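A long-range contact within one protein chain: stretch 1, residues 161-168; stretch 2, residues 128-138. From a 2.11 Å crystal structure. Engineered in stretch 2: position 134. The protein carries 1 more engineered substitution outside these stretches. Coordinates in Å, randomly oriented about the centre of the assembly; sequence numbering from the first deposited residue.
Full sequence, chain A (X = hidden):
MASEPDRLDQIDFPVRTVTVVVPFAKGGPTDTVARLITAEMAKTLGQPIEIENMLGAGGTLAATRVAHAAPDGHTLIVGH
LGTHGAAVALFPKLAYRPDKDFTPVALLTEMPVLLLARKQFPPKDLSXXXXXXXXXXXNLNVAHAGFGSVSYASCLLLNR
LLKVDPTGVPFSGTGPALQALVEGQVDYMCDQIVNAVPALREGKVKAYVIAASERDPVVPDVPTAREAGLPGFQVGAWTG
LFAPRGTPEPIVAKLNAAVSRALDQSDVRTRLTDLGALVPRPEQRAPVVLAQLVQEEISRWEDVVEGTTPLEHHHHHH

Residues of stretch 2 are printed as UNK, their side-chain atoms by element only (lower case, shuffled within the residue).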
# COMPACT_ATOMS: atom_id res chain seq x y z
N LEU A 161 -12.11 13.78 7.45
CA LEU A 161 -12.96 13.33 8.58
C LEU A 161 -12.81 14.33 9.73
O LEU A 161 -13.84 14.71 10.31
CB LEU A 161 -12.56 11.91 8.97
CG LEU A 161 -13.10 10.82 8.03
CD1 LEU A 161 -12.54 9.46 8.40
CD2 LEU A 161 -14.62 10.81 8.05
N LEU A 162 -11.57 14.76 10.02
CA LEU A 162 -11.26 15.67 11.16
C LEU A 162 -11.37 17.13 10.73
O LEU A 162 -11.22 18.00 11.59
CB LEU A 162 -9.84 15.38 11.66
CG LEU A 162 -9.59 14.02 12.30
CD1 LEU A 162 -8.14 13.93 12.73
CD2 LEU A 162 -10.50 13.78 13.49
N LYS A 163 -11.59 17.40 9.44
CA LYS A 163 -11.83 18.77 8.92
C LYS A 163 -10.60 19.64 9.19
O LYS A 163 -10.76 20.80 9.58
CB LYS A 163 -13.12 19.35 9.52
CG LYS A 163 -14.32 18.42 9.42
CD LYS A 163 -15.66 19.03 9.77
CE LYS A 163 -16.71 17.97 10.02
NZ LYS A 163 -16.60 16.87 9.03
N VAL A 164 -9.41 19.08 8.97
CA VAL A 164 -8.11 19.80 9.04
C VAL A 164 -7.42 19.64 7.69
O VAL A 164 -7.57 18.57 7.08
CB VAL A 164 -7.25 19.25 10.19
CG1 VAL A 164 -7.96 19.38 11.53
CG2 VAL A 164 -6.82 17.81 9.95
N ASP A 165 -6.71 20.66 7.23
CA ASP A 165 -5.91 20.61 5.98
C ASP A 165 -4.50 21.10 6.27
O ASP A 165 -4.11 22.18 5.83
CB ASP A 165 -6.58 21.40 4.85
CG ASP A 165 -6.01 21.05 3.48
OD1 ASP A 165 -5.58 19.89 3.29
OD2 ASP A 165 -6.01 21.95 2.61
N PRO A 166 -3.68 20.31 7.01
CA PRO A 166 -2.26 20.62 7.18
C PRO A 166 -1.47 20.42 5.88
O PRO A 166 -1.96 19.76 4.99
CB PRO A 166 -1.77 19.59 8.22
CG PRO A 166 -2.75 18.44 8.08
CD PRO A 166 -4.07 19.06 7.67
N THR A 167 -0.26 20.99 5.81
CA THR A 167 0.71 20.76 4.70
C THR A 167 1.01 19.26 4.55
O THR A 167 1.30 18.60 5.56
CB THR A 167 2.02 21.51 4.96
OG1 THR A 167 1.63 22.85 5.27
CG2 THR A 167 2.96 21.47 3.78
N GLY A 168 0.98 18.75 3.31
CA GLY A 168 1.53 17.43 2.96
C GLY A 168 2.97 17.59 2.51
O GLY A 168 3.27 18.59 1.85
N UNK A 128 -7.46 14.50 21.56
CA UNK A 128 -6.39 15.55 21.65
C UNK A 128 -5.77 15.77 20.26
O UNK A 128 -5.41 16.91 19.95
c UNK A 128 -5.72 15.08 24.08
o UNK A 128 -4.87 14.57 26.26
o UNK A 128 -3.51 14.30 24.54
c UNK A 128 -4.62 14.62 25.03
c UNK A 128 -5.29 15.13 22.62
N UNK A 129 -5.63 14.70 19.48
CA UNK A 129 -4.95 14.73 18.17
C UNK A 129 -5.69 15.69 17.22
O UNK A 129 -5.02 16.50 16.57
c UNK A 129 -2.31 13.01 14.76
c UNK A 129 -2.87 13.01 16.03
c UNK A 129 -4.97 13.66 15.11
c UNK A 129 -4.21 13.32 16.21
c UNK A 129 -4.41 13.66 13.84
c UNK A 129 -3.08 13.34 13.67
c UNK A 129 -4.82 13.33 17.59
N UNK A 130 -7.02 15.57 17.14
CA UNK A 130 -7.90 16.42 16.31
C UNK A 130 -7.78 17.89 16.74
O UNK A 130 -7.66 18.76 15.86
c UNK A 130 -9.32 15.93 16.40
N UNK A 131 -7.79 18.16 18.05
CA UNK A 131 -7.74 19.53 18.64
C UNK A 131 -6.42 20.20 18.30
O UNK A 131 -6.42 21.40 18.00
o UNK A 131 -9.15 18.77 20.44
c UNK A 131 -7.95 19.48 20.14
N UNK A 132 -5.33 19.45 18.34
CA UNK A 132 -3.94 19.95 18.20
C UNK A 132 -3.61 20.21 16.74
O UNK A 132 -2.81 21.14 16.45
c UNK A 132 0.39 20.32 19.88
c UNK A 132 -0.70 19.07 17.69
c UNK A 132 1.18 20.04 18.79
c UNK A 132 -1.52 19.36 18.77
c UNK A 132 -0.96 19.99 19.86
o UNK A 132 2.49 20.38 18.82
c UNK A 132 -2.97 18.94 18.78
c UNK A 132 0.64 19.40 17.69
N UNK A 133 -4.15 19.40 15.83
CA UNK A 133 -3.94 19.62 14.37
C UNK A 133 -4.84 20.80 13.96
O UNK A 133 -4.33 21.70 13.28
c UNK A 133 -3.23 17.22 13.97
c UNK A 133 -3.93 18.61 12.04
c UNK A 133 -4.14 18.35 13.52
N UNK A 134 -6.09 20.83 14.45
CA UNK A 134 -7.05 21.96 14.25
C UNK A 134 -6.41 23.29 14.65
O UNK A 134 -6.78 24.30 14.04
o UNK A 134 -11.08 21.10 15.87
o UNK A 134 -11.02 19.18 14.78
c UNK A 134 -8.36 21.72 15.02
c UNK A 134 -10.56 20.32 15.04
c UNK A 134 -9.32 20.79 14.29
N UNK A 135 -5.47 23.30 15.60
CA UNK A 135 -4.92 24.52 16.26
C UNK A 135 -3.55 24.91 15.70
O UNK A 135 -3.20 26.11 15.79
c UNK A 135 -4.82 24.30 17.75
o UNK A 135 -6.12 24.17 18.31
N UNK A 136 -2.76 23.96 15.22
CA UNK A 136 -1.36 24.20 14.77
C UNK A 136 -1.29 23.96 13.27
O UNK A 136 -0.17 23.91 12.75
n UNK A 136 -0.97 23.66 19.12
c UNK A 136 0.34 23.35 19.06
n UNK A 136 0.67 23.19 17.80
c UNK A 136 -1.46 23.69 17.84
c UNK A 136 -0.44 23.40 17.00
c UNK A 136 -0.37 23.29 15.52
N UNK A 137 -2.45 23.86 12.61
CA UNK A 137 -2.62 23.27 11.26
C UNK A 137 -1.70 23.95 10.24
O UNK A 137 -1.46 23.33 9.21
c UNK A 137 -4.82 24.56 10.86
c UNK A 137 -4.10 23.22 10.82
o UNK A 137 -4.13 22.68 9.50
N UNK A 138 -1.17 25.15 10.52
CA UNK A 138 -0.12 25.80 9.68
C UNK A 138 1.21 25.06 9.84
O UNK A 138 1.78 24.65 8.81
o UNK A 138 -0.85 29.35 10.46
c UNK A 138 -1.04 28.13 10.26
o UNK A 138 -2.17 27.58 10.25
c UNK A 138 0.18 27.26 10.05

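Position 128 has three side-chain carbons in a row, the third carrying two oxygens. Two oxygens on the third carbon make a carboxylate on a two-carbon arm. It is too far from stretch 1 to touch it. This is Glu128.

Position 129 has one carbon and then a ring of six carbons, with no oxygen on it. A ring carbon lies 3.9 Å from CD1 of Leu162, which sits at the ring edge, near the plane. This is Phe129, and that carbon is CE1. Its CA-to-CB bond points sideways, but the ring comes nearer to stretch 1.

Position 130 has a single side-chain carbon. It lies 3.8 Å from CD2 of Leu162. That defines Ala130, and the carbon is CB. The two leucine methyls thus reach neighbouring residues of the helix.

Position 131 has one carbon followed by one oxygen, unbranched. Its CA-to-CB bond points away from stretch 1, and the side chain makes no contact there. This is Ser131.

Position 132 has one carbon, then a six-carbon ring bearing one oxygen. It is out of reach of stretch 1 and touches a crystal neighbour. The phenolic oxygen identifies Tyr132.

Position 133 has three carbons, the first carrying the other two. One of the outer carbons lies 3.7 Å from CG2 of Val164 and 4.1 Å from CG of Pro166, so one methyl touches both residues. This is Val133, and that carbon is CG1. It is buried, and its CA-to-CB bond points toward stretch 1.

Position 134 has three carbons in a row, the third carrying two oxygens. The second carbon packs 3.4 Å from CG1 of Val164. One oxygen is 3.4 Å from O of Leu162, but both atoms are acceptors and no hydrogen bond forms. This is Glu134, an engineered residue that replaces a lysine. The carbon is CG and the oxygen OE2.

Position 135 has one carbon and one oxygen. It does not reach stretch 1. This is Ser135. Its OG donates to O of Ser131 at 2.8 Å, one turn back in the helix.

Position 136 has one carbon and a five-membered ring of three carbons and two nitrogens. It does not touch stretch 1. The imidazole identifies His136.

Position 137 has one carbon carrying one oxygen and one carbon. The oxygen is 3.5 Å from N of Pro166, which has no hydrogen to share. The backbone O receives a CA-H...O contact from CA of Pro166, at 3.5 Å. This is Thr137, and the side-chain oxygen is OG1. Its CA-to-CB bond points toward stretch 1.

Position 138 has two carbons, the second carrying two oxygens. Its CA-to-CB bond points away; its backbone O is 4.0 Å from OG1 of Thr167. This is Asp138.

The contact works by packing, with no hydrogen bond across it. Stretch 1 leaves its helix at Lys163, which has positive phi, and runs on beside stretch 2. The CA-to-CB bonds of Leu162 and Val164 point toward stretch 2, while that of Asp165 points away. Val133 bridges Val164 and Pro166 through CG1, and all three residues are buried. Together the two stretches bury 390 Å².

Stretch 2, residues 128-138: EFASYVESHTD
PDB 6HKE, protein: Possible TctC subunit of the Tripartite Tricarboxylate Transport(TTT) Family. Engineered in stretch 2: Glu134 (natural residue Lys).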